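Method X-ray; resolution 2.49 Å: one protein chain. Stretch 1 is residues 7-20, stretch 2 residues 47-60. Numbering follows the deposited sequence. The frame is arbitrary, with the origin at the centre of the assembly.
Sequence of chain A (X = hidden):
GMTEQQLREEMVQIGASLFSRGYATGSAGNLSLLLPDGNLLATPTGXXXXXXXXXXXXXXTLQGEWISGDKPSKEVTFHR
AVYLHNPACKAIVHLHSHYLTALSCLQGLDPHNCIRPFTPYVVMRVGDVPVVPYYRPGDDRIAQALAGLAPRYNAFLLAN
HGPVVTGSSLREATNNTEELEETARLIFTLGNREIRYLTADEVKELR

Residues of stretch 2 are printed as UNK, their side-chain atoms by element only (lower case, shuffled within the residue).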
# COMPACT_ATOMS: atom_id res chain seq x y z
N LEU A 7 4.14 -19.43 21.49
CA LEU A 7 5.27 -18.81 20.82
C LEU A 7 5.32 -19.23 19.35
O LEU A 7 5.47 -18.39 18.46
CB LEU A 7 6.56 -19.16 21.55
CG LEU A 7 6.77 -18.51 22.92
CD1 LEU A 7 8.02 -19.04 23.65
CD2 LEU A 7 6.82 -16.99 22.81
N ARG A 8 5.16 -20.53 19.08
CA ARG A 8 5.05 -20.98 17.69
C ARG A 8 3.88 -20.30 17.01
O ARG A 8 3.98 -19.85 15.87
CB ARG A 8 4.91 -22.50 17.63
CG ARG A 8 6.19 -23.23 17.96
CD ARG A 8 6.03 -24.73 17.85
NE ARG A 8 7.26 -25.43 18.23
CZ ARG A 8 8.19 -25.84 17.37
NH1 ARG A 8 8.04 -25.65 16.07
NH2 ARG A 8 9.27 -26.45 17.84
N GLU A 9 2.75 -20.22 17.72
CA GLU A 9 1.57 -19.56 17.21
C GLU A 9 1.82 -18.08 16.90
O GLU A 9 1.49 -17.61 15.80
CB GLU A 9 0.45 -19.73 18.25
CG GLU A 9 -0.95 -19.32 17.85
CD GLU A 9 -1.33 -19.68 16.42
OE1 GLU A 9 -2.20 -18.97 15.87
OE2 GLU A 9 -0.83 -20.68 15.85
N GLU A 10 2.39 -17.35 17.86
CA GLU A 10 2.70 -15.94 17.68
C GLU A 10 3.61 -15.72 16.47
O GLU A 10 3.44 -14.74 15.73
CB GLU A 10 3.36 -15.39 18.94
CG GLU A 10 3.77 -13.94 18.86
CD GLU A 10 2.80 -13.04 19.60
OE1 GLU A 10 3.25 -12.15 20.36
OE2 GLU A 10 1.57 -13.25 19.42
N MET A 11 4.58 -16.61 16.27
CA MET A 11 5.51 -16.44 15.15
C MET A 11 4.79 -16.56 13.82
O MET A 11 5.02 -15.76 12.92
CB MET A 11 6.64 -17.46 15.25
CG MET A 11 7.63 -17.38 14.11
SD MET A 11 9.23 -18.09 14.53
CE MET A 11 9.76 -16.91 15.77
N VAL A 12 3.93 -17.57 13.67
CA VAL A 12 3.14 -17.72 12.45
C VAL A 12 2.26 -16.49 12.22
O VAL A 12 2.21 -15.94 11.12
CB VAL A 12 2.30 -19.01 12.51
CG1 VAL A 12 1.37 -19.11 11.29
CG2 VAL A 12 3.21 -20.22 12.62
N GLN A 13 1.55 -16.05 13.26
CA GLN A 13 0.64 -14.91 13.11
C GLN A 13 1.41 -13.65 12.75
O GLN A 13 1.03 -12.92 11.83
CB GLN A 13 -0.16 -14.70 14.39
CG GLN A 13 -1.13 -15.81 14.70
CD GLN A 13 -1.92 -15.57 15.97
OE1 GLN A 13 -1.69 -14.59 16.68
NE2 GLN A 13 -2.86 -16.46 16.27
N ILE A 14 2.49 -13.39 13.46
CA ILE A 14 3.27 -12.20 13.19
C ILE A 14 3.83 -12.23 11.77
O ILE A 14 3.77 -11.24 11.04
CB ILE A 14 4.35 -12.02 14.27
CG1 ILE A 14 3.67 -11.42 15.51
CG2 ILE A 14 5.47 -11.13 13.79
CD1 ILE A 14 4.56 -11.09 16.65
N GLY A 15 4.32 -13.40 11.33
CA GLY A 15 4.76 -13.53 9.95
C GLY A 15 3.67 -13.16 8.95
O GLY A 15 3.90 -12.37 8.03
N ALA A 16 2.47 -13.71 9.14
CA ALA A 16 1.36 -13.43 8.22
C ALA A 16 1.01 -11.94 8.22
O ALA A 16 0.72 -11.37 7.17
CB ALA A 16 0.14 -14.27 8.61
N SER A 17 1.01 -11.31 9.40
CA SER A 17 0.70 -9.89 9.51
C SER A 17 1.73 -9.04 8.78
O SER A 17 1.39 -8.06 8.12
CB SER A 17 0.61 -9.49 10.98
OG SER A 17 0.11 -8.17 11.14
N LEU A 18 3.01 -9.42 8.90
CA LEU A 18 4.07 -8.68 8.21
C LEU A 18 3.98 -8.90 6.70
O LEU A 18 4.21 -7.96 5.92
CB LEU A 18 5.44 -9.12 8.73
CG LEU A 18 5.76 -8.79 10.18
CD1 LEU A 18 7.02 -9.52 10.61
CD2 LEU A 18 5.90 -7.29 10.39
N PHE A 19 3.65 -10.11 6.27
CA PHE A 19 3.58 -10.39 4.84
C PHE A 19 2.39 -9.71 4.20
O PHE A 19 2.52 -9.08 3.14
CB PHE A 19 3.52 -11.89 4.59
CG PHE A 19 3.62 -12.28 3.14
CD1 PHE A 19 4.86 -12.44 2.53
CD2 PHE A 19 2.48 -12.48 2.38
CE1 PHE A 19 4.96 -12.81 1.19
CE2 PHE A 19 2.57 -12.85 1.04
CZ PHE A 19 3.81 -13.01 0.45
N SER A 20 1.21 -9.82 4.82
CA SER A 20 0.03 -9.24 4.20
C SER A 20 0.12 -7.73 4.11
O SER A 20 -0.48 -7.12 3.21
CB SER A 20 -1.23 -9.66 4.96
OG SER A 20 -1.22 -9.13 6.27
N UNK A 47 11.67 -20.10 3.48
CA UNK A 47 10.30 -19.94 3.92
C UNK A 47 9.74 -18.60 3.48
O UNK A 47 10.47 -17.66 3.18
c UNK A 47 10.20 -20.08 5.44
N UNK A 48 8.41 -18.53 3.46
CA UNK A 48 7.67 -17.32 3.16
C UNK A 48 6.87 -16.95 4.40
O UNK A 48 6.07 -17.76 4.89
c UNK A 48 6.77 -17.51 1.94
s UNK A 48 5.51 -16.24 1.67
N UNK A 49 7.10 -15.75 4.93
CA UNK A 49 6.52 -15.36 6.21
C UNK A 49 5.00 -15.45 6.22
O UNK A 49 4.41 -15.57 7.30
c UNK A 49 8.83 -14.94 7.88
c UNK A 49 6.95 -13.95 6.58
c UNK A 49 8.77 -12.48 7.46
c UNK A 49 8.44 -13.85 6.90
N UNK A 50 4.36 -15.37 5.06
CA UNK A 50 2.93 -15.55 5.03
C UNK A 50 2.45 -16.98 4.96
O UNK A 50 1.24 -17.21 4.92
N UNK A 51 3.36 -17.95 4.95
CA UNK A 51 3.01 -19.36 4.79
C UNK A 51 3.73 -20.23 5.83
O UNK A 51 4.11 -21.37 5.56
o UNK A 51 0.69 -18.44 1.32
c UNK A 51 3.32 -19.86 3.38
o UNK A 51 1.15 -20.56 1.69
c UNK A 51 1.46 -19.35 1.71
c UNK A 51 2.83 -18.96 2.24
N UNK A 52 3.94 -19.70 7.03
CA UNK A 52 4.64 -20.45 8.07
C UNK A 52 3.76 -21.56 8.65
O UNK A 52 2.53 -21.46 8.68
c UNK A 52 5.09 -19.52 9.20
c UNK A 52 7.38 -19.17 8.22
c UNK A 52 6.52 -17.61 9.99
c UNK A 52 6.15 -18.48 8.81
N UNK A 53 4.40 -22.63 9.10
CA UNK A 53 3.73 -23.76 9.75
C UNK A 53 4.28 -23.90 11.16
O UNK A 53 5.47 -24.18 11.34
o UNK A 53 2.07 -26.73 7.39
c UNK A 53 2.35 -25.57 7.06
c UNK A 53 3.67 -24.94 7.48
c UNK A 53 3.93 -25.06 8.97
n UNK A 53 1.54 -24.82 6.32
N UNK A 54 3.42 -23.68 12.16
CA UNK A 54 3.85 -23.71 13.56
C UNK A 54 4.62 -24.98 13.85
O UNK A 54 5.67 -24.97 14.52
c UNK A 54 2.62 -23.62 14.47
N UNK A 55 4.14 -26.09 13.33
CA UNK A 55 4.67 -27.39 13.64
C UNK A 55 6.08 -27.61 13.12
O UNK A 55 6.80 -28.44 13.69
c UNK A 55 3.72 -28.43 13.06
n UNK A 55 3.59 -28.04 16.17
o UNK A 55 3.72 -30.24 15.68
c UNK A 55 3.33 -29.11 15.39
c UNK A 55 2.67 -28.81 14.06
N UNK A 56 6.51 -26.87 12.10
CA UNK A 56 7.79 -27.11 11.45
C UNK A 56 8.77 -25.96 11.61
O UNK A 56 9.84 -25.97 10.99
c UNK A 56 7.01 -28.82 9.77
n UNK A 56 6.84 -28.32 7.38
n UNK A 56 8.10 -30.17 6.85
c UNK A 56 6.18 -28.95 8.51
c UNK A 56 7.75 -28.91 6.61
c UNK A 56 7.53 -27.41 9.97
n UNK A 56 8.30 -28.25 5.59
N UNK A 57 8.45 -24.98 12.45
CA UNK A 57 9.40 -23.92 12.74
C UNK A 57 10.66 -24.52 13.35
O UNK A 57 10.60 -25.47 14.14
c UNK A 57 7.95 -21.07 12.14
c UNK A 57 7.56 -22.13 13.17
c UNK A 57 6.84 -21.49 14.33
c UNK A 57 8.78 -22.89 13.69
N UNK A 58 11.81 -23.98 12.96
CA UNK A 58 13.08 -24.53 13.39
C UNK A 58 13.32 -24.25 14.86
O UNK A 58 12.90 -23.22 15.40
o UNK A 58 13.80 -23.72 11.24
c UNK A 58 14.22 -23.94 12.58
N UNK A 59 14.03 -25.17 15.51
CA UNK A 59 14.57 -24.95 16.84
C UNK A 59 16.06 -25.26 16.79
O UNK A 59 16.46 -26.35 16.36
c UNK A 59 12.41 -25.45 17.99
c UNK A 59 14.54 -25.60 19.24
c UNK A 59 13.87 -25.80 17.91
N UNK A 60 16.88 -24.30 17.22
CA UNK A 60 18.33 -24.40 17.18
C UNK A 60 18.87 -23.86 18.50
O UNK A 60 18.24 -23.00 19.13
c UNK A 60 18.39 -22.21 15.94
c UNK A 60 20.40 -23.67 15.92
c UNK A 60 18.89 -23.64 15.96
O HOH W 1 10.63 -27.66 15.83
O HOH W 2 2.72 -17.20 8.49

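Position 47 carries one side-chain carbon and lies out of reach of the helix that runs through residues 7-20; a lone CB identifies Ala 47. Position 48 has one carbon followed by one sulfur. The sulfur lies 3.5 Å from CE1 of Phe 19 and 4.0 Å from the centroid of that ring, 31° off its normal, an oblique sulfur-aromatic contact. One carbon and a terminal sulfur make Cys 48.

At position 49 four carbons fork at the second, and CB points toward the helix, 4.5 Å from CB of Phe 19. A fork at the second carbon, rather than at CB, gives Leu 49. Position 50 has no side-chain atoms and is therefore Gly 50. Its CA comes within 4.1 Å of CA of Ala 16, and an ideal CB here would fall 2.7 Å from CD2 of Phe 19, a clash. The N of Gly 50 also makes a weak hydrogen bond to SG of Cys 48 (3.7 Å).

Position 51 has three carbons, the third carrying two oxygens: a carboxylate one methylene longer than aspartate, hence Glu 51. It makes no contact with the helix. Position 52 again has four carbons forked at the second. CB points toward the helix and lies 4.0 Å from CG2 of Val 12, while one terminal carbon approaches CG of Met 11 to 4.3 Å; this is Leu 52.

Position 53 has three carbons, the third bearing one oxygen and one nitrogen, and CB points away from the helix. The amide defines Gln 53. Position 54 has a single carbon, 3.9 Å from CG2 of Val 12 and 4.1 Å from CB of Arg 8, so it is Ala 54. Position 55 repeats the three-carbon amide pattern, with its nitrogen 4.4 Å from CD of Arg 8: Gln 55. At position 56 three carbons lead to a nitrogen and then to a carbon with two more nitrogens, a guanidinium; the CA-to-CB bond points away from the helix. This is Arg 56.

Position 57 is a four-carbon chain forked at the second, its tips 4.0 Å from SD of Met 11 and 4.2 Å from CG2 of Val 12: Leu 57. Position 58 has one carbon then one oxygen, with CB pointing away from the helix, and is Ser 58. Position 59 has three carbons forked at CB, with one tip 3.3 Å from NH2 of Arg 8: Val 59. Position 60 has the same fork but is out of reach, and is Val 60.

The contact buries 715 Å² and combines packing with polar anchoring. NH1 of Arg 8 donates hydrogen bonds to O of Ala 54 (2.9 Å, 155°) and O of Leu 57 (3.2 Å, 148°), both near the guanidinium plane. Water 2 bridges the backbones, donating to O of Val 12 (3.0 Å) and O of Leu 49 (2.6 Å). Close approach also depends on Gly 15: an ideal CB there would lie 2.6 Å from O of Leu 49 and 3.0 Å from CD1 of Leu 52, both clashes.

Stretch 2, residues 47-60: ACLGELQAQRLSVV
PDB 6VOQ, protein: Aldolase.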